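Local coordinates for protein CmeC (Campylobacter jejuni, PDB 4MT4) that forms a trimeric outer membrane channel of the outer membrane factor family, probably the exit duct for drug efflux, at residues I268-L279 with Y358-I369. Sequence-based numbering, arbitrary orientation.
Sequences ILLQRPDIGSSL and YQNTLITAFGEI
In the alpha-helical barrel of this outer membrane factor, the start of helix 273-293 packs antiparallel against part of the first half of helix 339-405, the axes of segments 273-279 and 358-369 approaching to 9.3 Å. Arg272, at the N-cap position, reaches across to Ala365 and Glu368. A bend at chi3 (60°) lays its guanidinium flat under the Ala365 methyl, with CB 3.5 Å from Arg272 CZ. Arg272 NH1 and NH2 both bond Glu368 OE1, at 3.2 and 3.1 Å. OE1 lies near the guanidinium plane, but the guanidinium and Glu368 carboxylate planes lie 43° apart. On another edge Arg272 grips Asp274 side-on, NE to OD1 at 3.1 Å and NH2 to OD2 at 2.8 Å. The two carboxylates thus fix the rotation of the guanidinium, and NH1 also bonds the carbonyl of Ala445. A water donates to Asp274 OD2 and to Thr361 O, bridging the helices. Ile275 is a knob among Tyr358, Thr361, Leu362 and Ala365. Beside it, Leu269 CD1 meets Leu362 CD2 at 3.7 Å, the side chains crossing near a right angle. Further along, Ile268 CG1 and Ile369 CD1 meet tip to tip at 3.7 Å. This is a single knob-into-hole contact between antiparallel helices, bordered by a salt-bridge network, within the TolC-like alpha-helical barrel.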
loop_
_atom_site.group_PDB
_atom_site.type_symbol
_atom_site.label_atom_id
_atom_site.label_comp_id
_atom_site.label_asym_id
_atom_site.label_seq_id
_atom_site.Cartn_x
_atom_site.Cartn_y
_atom_site.Cartn_z
ATOM N N ILE B 268 -5.874 -18.852 -21.562
ATOM C CA ILE B 268 -6.061 -17.946 -20.433
ATOM C C ILE B 268 -4.937 -16.910 -20.343
ATOM O O ILE B 268 -5.130 -15.809 -19.822
ATOM C CB ILE B 268 -6.157 -18.731 -19.102
ATOM C CG1 ILE B 268 -6.568 -17.809 -17.953
ATOM C CG2 ILE B 268 -4.846 -19.440 -18.794
ATOM C CD1 ILE B 268 -7.904 -17.139 -18.161
ATOM N N LEU B 269 -3.767 -17.260 -20.869
ATOM C CA LEU B 269 -2.623 -16.358 -20.853
ATOM C C LEU B 269 -2.853 -15.173 -21.782
ATOM O O LEU B 269 -2.323 -14.084 -21.559
ATOM C CB LEU B 269 -1.346 -17.099 -21.252
ATOM C CG LEU B 269 -0.446 -17.618 -20.129
ATOM C CD1 LEU B 269 -1.192 -18.578 -19.215
ATOM C CD2 LEU B 269 0.787 -18.282 -20.718
ATOM N N LEU B 270 -3.652 -15.392 -22.822
ATOM C CA LEU B 270 -3.933 -14.355 -23.806
ATOM C C LEU B 270 -5.228 -13.609 -23.502
ATOM O O LEU B 270 -5.619 -12.713 -24.247
ATOM C CB LEU B 270 -4.011 -14.960 -25.209
ATOM C CG LEU B 270 -2.790 -15.739 -25.702
ATOM C CD1 LEU B 270 -3.073 -16.361 -27.061
ATOM C CD2 LEU B 270 -1.565 -14.841 -25.761
ATOM N N GLN B 271 -5.890 -13.977 -22.410
ATOM C CA GLN B 271 -7.204 -13.416 -22.110
ATOM C C GLN B 271 -7.244 -12.578 -20.834
ATOM O O GLN B 271 -8.242 -11.914 -20.558
ATOM C CB GLN B 271 -8.236 -14.540 -22.025
ATOM C CG GLN B 271 -8.558 -15.162 -23.373
ATOM C CD GLN B 271 -9.399 -16.411 -23.252
ATOM O OE1 GLN B 271 -9.289 -17.155 -22.279
ATOM N NE2 GLN B 271 -10.249 -16.649 -24.244
ATOM N N ARG B 272 -6.164 -12.605 -20.061
ATOM C CA ARG B 272 -6.066 -11.765 -18.870
ATOM C C ARG B 272 -5.075 -10.622 -19.083
ATOM O O ARG B 272 -3.907 -10.858 -19.390
ATOM C CB ARG B 272 -5.659 -12.592 -17.650
ATOM C CG ARG B 272 -6.779 -13.444 -17.064
ATOM C CD ARG B 272 -6.334 -14.132 -15.780
ATOM N NE ARG B 272 -5.943 -13.167 -14.755
ATOM C CZ ARG B 272 -6.488 -13.096 -13.546
ATOM N NH1 ARG B 272 -7.446 -13.945 -13.198
ATOM N NH2 ARG B 272 -6.071 -12.184 -12.680
ATOM N N PRO B 273 -5.544 -9.378 -18.915
ATOM C CA PRO B 273 -4.735 -8.170 -19.119
ATOM C C PRO B 273 -3.523 -8.092 -18.190
ATOM O O PRO B 273 -2.470 -7.607 -18.600
ATOM C CB PRO B 273 -5.720 -7.033 -18.817
ATOM C CG PRO B 273 -7.066 -7.626 -19.033
ATOM C CD PRO B 273 -6.948 -9.054 -18.603
ATOM N N ASP B 274 -3.673 -8.573 -16.958
ATOM C CA ASP B 274 -2.601 -8.485 -15.973
ATOM C C ASP B 274 -1.448 -9.418 -16.323
ATOM O O ASP B 274 -0.292 -9.127 -16.016
ATOM C CB ASP B 274 -3.130 -8.791 -14.569
ATOM C CG ASP B 274 -3.727 -10.177 -14.455
ATOM O OD1 ASP B 274 -4.216 -10.707 -15.475
ATOM O OD2 ASP B 274 -3.710 -10.733 -13.336
ATOM N N ILE B 275 -1.763 -10.537 -16.969
ATOM C CA ILE B 275 -0.737 -11.473 -17.410
ATOM C C ILE B 275 0.048 -10.879 -18.576
ATOM O O ILE B 275 1.275 -10.996 -18.636
ATOM C CB ILE B 275 -1.340 -12.830 -17.828
ATOM C CG1 ILE B 275 -2.019 -13.504 -16.632
ATOM C CG2 ILE B 275 -0.267 -13.740 -18.405
ATOM C CD1 ILE B 275 -2.562 -14.889 -16.930
ATOM N N GLY B 276 -0.665 -10.234 -19.494
ATOM C CA GLY B 276 -0.036 -9.579 -20.626
ATOM C C GLY B 276 0.836 -8.417 -20.193
ATOM O O GLY B 276 1.940 -8.232 -20.701
ATOM N N SER B 277 0.332 -7.630 -19.249
ATOM C CA SER B 277 1.085 -6.516 -18.685
ATOM C C SER B 277 2.362 -7.004 -18.017
ATOM O O SER B 277 3.434 -6.427 -18.202
ATOM C CB SER B 277 0.233 -5.747 -17.674
ATOM O OG SER B 277 1.029 -4.852 -16.915
ATOM N N SER B 278 2.234 -8.068 -17.234
ATOM C CA SER B 278 3.372 -8.636 -16.530
ATOM C C SER B 278 4.388 -9.198 -17.522
ATOM O O SER B 278 5.594 -9.169 -17.275
ATOM C CB SER B 278 2.905 -9.721 -15.560
ATOM O OG SER B 278 3.929 -10.072 -14.650
ATOM N N LEU B 279 3.892 -9.701 -18.648
ATOM C CA LEU B 279 4.755 -10.220 -19.699
ATOM C C LEU B 279 5.583 -9.103 -20.329
ATOM O O LEU B 279 6.801 -9.216 -20.453
ATOM C CB LEU B 279 3.931 -10.927 -20.776
ATOM C CG LEU B 279 4.723 -11.459 -21.972
ATOM C CD1 LEU B 279 5.557 -12.662 -21.558
ATOM C CD2 LEU B 279 3.812 -11.799 -23.148
ATOM N N TYR B 358 6.140 -12.057 -12.830
ATOM C CA TYR B 358 5.341 -12.755 -13.832
ATOM C C TYR B 358 4.800 -14.070 -13.287
ATOM O O TYR B 358 3.617 -14.376 -13.442
ATOM C CB TYR B 358 6.165 -13.014 -15.095
ATOM C CG TYR B 358 5.440 -13.839 -16.137
ATOM C CD1 TYR B 358 4.569 -13.243 -17.040
ATOM C CD2 TYR B 358 5.625 -15.214 -16.216
ATOM C CE1 TYR B 358 3.904 -13.992 -17.992
ATOM C CE2 TYR B 358 4.964 -15.971 -17.163
ATOM C CZ TYR B 358 4.106 -15.356 -18.048
ATOM O OH TYR B 358 3.447 -16.109 -18.993
ATOM N N GLN B 359 5.683 -14.845 -12.663
ATOM C CA GLN B 359 5.313 -16.115 -12.052
ATOM C C GLN B 359 4.195 -15.916 -11.033
ATOM O O GLN B 359 3.207 -16.646 -11.029
ATOM C CB GLN B 359 6.529 -16.759 -11.382
ATOM C CG GLN B 359 7.700 -17.042 -12.318
ATOM C CD GLN B 359 7.621 -18.411 -12.966
ATOM O OE1 GLN B 359 6.670 -18.720 -13.682
ATOM N NE2 GLN B 359 8.625 -19.244 -12.711
ATOM N N ASN B 360 4.359 -14.907 -10.182
ATOM C CA ASN B 360 3.396 -14.616 -9.127
ATOM C C ASN B 360 2.040 -14.188 -9.684
ATOM O O ASN B 360 0.998 -14.502 -9.110
ATOM C CB ASN B 360 3.945 -13.534 -8.193
ATOM C CG ASN B 360 3.172 -13.438 -6.891
ATOM O OD1 ASN B 360 3.410 -14.204 -5.957
ATOM N ND2 ASN B 360 2.246 -12.489 -6.820
ATOM N N THR B 361 2.061 -13.469 -10.802
ATOM C CA THR B 361 0.836 -13.062 -11.479
ATOM C C THR B 361 0.126 -14.284 -12.056
ATOM O O THR B 361 -1.102 -14.365 -12.046
ATOM C CB THR B 361 1.115 -12.048 -12.608
ATOM O OG1 THR B 361 1.821 -10.921 -12.077
ATOM C CG2 THR B 361 -0.187 -11.571 -13.240
ATOM N N LEU B 362 0.911 -15.236 -12.550
ATOM C CA LEU B 362 0.368 -16.479 -13.088
ATOM C C LEU B 362 -0.273 -17.319 -11.988
ATOM O O LEU B 362 -1.401 -17.793 -12.133
ATOM C CB LEU B 362 1.462 -17.286 -13.794
ATOM C CG LEU B 362 1.362 -17.417 -15.316
ATOM C CD1 LEU B 362 2.480 -18.300 -15.850
ATOM C CD2 LEU B 362 0.003 -17.963 -15.725
ATOM N N ILE B 363 0.457 -17.497 -10.890
ATOM C CA ILE B 363 -0.013 -18.298 -9.762
ATOM C C ILE B 363 -1.293 -17.727 -9.157
ATOM O O ILE B 363 -2.239 -18.464 -8.876
ATOM C CB ILE B 363 1.063 -18.400 -8.657
ATOM C CG1 ILE B 363 2.338 -19.044 -9.202
ATOM C CG2 ILE B 363 0.539 -19.169 -7.456
ATOM C CD1 ILE B 363 2.099 -20.305 -10.002
ATOM N N THR B 364 -1.311 -16.412 -8.962
ATOM C CA THR B 364 -2.464 -15.724 -8.393
ATOM C C THR B 364 -3.687 -15.853 -9.294
ATOM O O THR B 364 -4.790 -16.121 -8.821
ATOM C CB THR B 364 -2.160 -14.232 -8.151
ATOM O OG1 THR B 364 -1.143 -14.104 -7.150
ATOM C CG2 THR B 364 -3.408 -13.493 -7.692
ATOM N N ALA B 365 -3.480 -15.670 -10.595
ATOM C CA ALA B 365 -4.560 -15.757 -11.572
ATOM C C ALA B 365 -5.248 -17.120 -11.536
ATOM O O ALA B 365 -6.476 -17.204 -11.512
ATOM C CB ALA B 365 -4.033 -15.473 -12.968
ATOM N N PHE B 366 -4.445 -18.181 -11.530
ATOM C CA PHE B 366 -4.964 -19.543 -11.475
ATOM C C PHE B 366 -5.689 -19.814 -10.159
ATOM O O PHE B 366 -6.657 -20.572 -10.119
ATOM C CB PHE B 366 -3.830 -20.552 -11.669
ATOM C CG PHE B 366 -3.536 -20.868 -13.110
ATOM C CD1 PHE B 366 -3.086 -19.883 -13.973
ATOM C CD2 PHE B 366 -3.693 -22.156 -13.596
ATOM C CE1 PHE B 366 -2.812 -20.173 -15.296
ATOM C CE2 PHE B 366 -3.417 -22.454 -14.918
ATOM C CZ PHE B 366 -2.978 -21.460 -15.769
ATOM N N GLY B 367 -5.210 -19.196 -9.084
ATOM C CA GLY B 367 -5.836 -19.342 -7.784
ATOM C C GLY B 367 -7.196 -18.675 -7.756
ATOM O O GLY B 367 -8.148 -19.207 -7.186
ATOM N N GLU B 368 -7.283 -17.506 -8.381
ATOM C CA GLU B 368 -8.541 -16.776 -8.478
ATOM C C GLU B 368 -9.557 -17.539 -9.322
ATOM O O GLU B 368 -10.745 -17.562 -9.006
ATOM C CB GLU B 368 -8.315 -15.383 -9.075
ATOM C CG GLU B 368 -7.470 -14.451 -8.224
ATOM C CD GLU B 368 -7.165 -13.135 -8.919
ATOM O OE1 GLU B 368 -7.518 -12.992 -10.108
ATOM O OE2 GLU B 368 -6.571 -12.245 -8.275
ATOM N N ILE B 369 -9.080 -18.168 -10.393
ATOM C CA ILE B 369 -9.942 -18.929 -11.295
ATOM C C ILE B 369 -10.536 -20.150 -10.598
ATOM O O ILE B 369 -11.720 -20.452 -10.762
ATOM C CB ILE B 369 -9.174 -19.375 -12.561
ATOM C CG1 ILE B 369 -8.854 -18.162 -13.439
ATOM C CG2 ILE B 369 -9.976 -20.401 -13.355
ATOM C CD1 ILE B 369 -8.032 -18.497 -14.666
HETATM O O HOH W 1 -2.685 -12.075 -11.083
#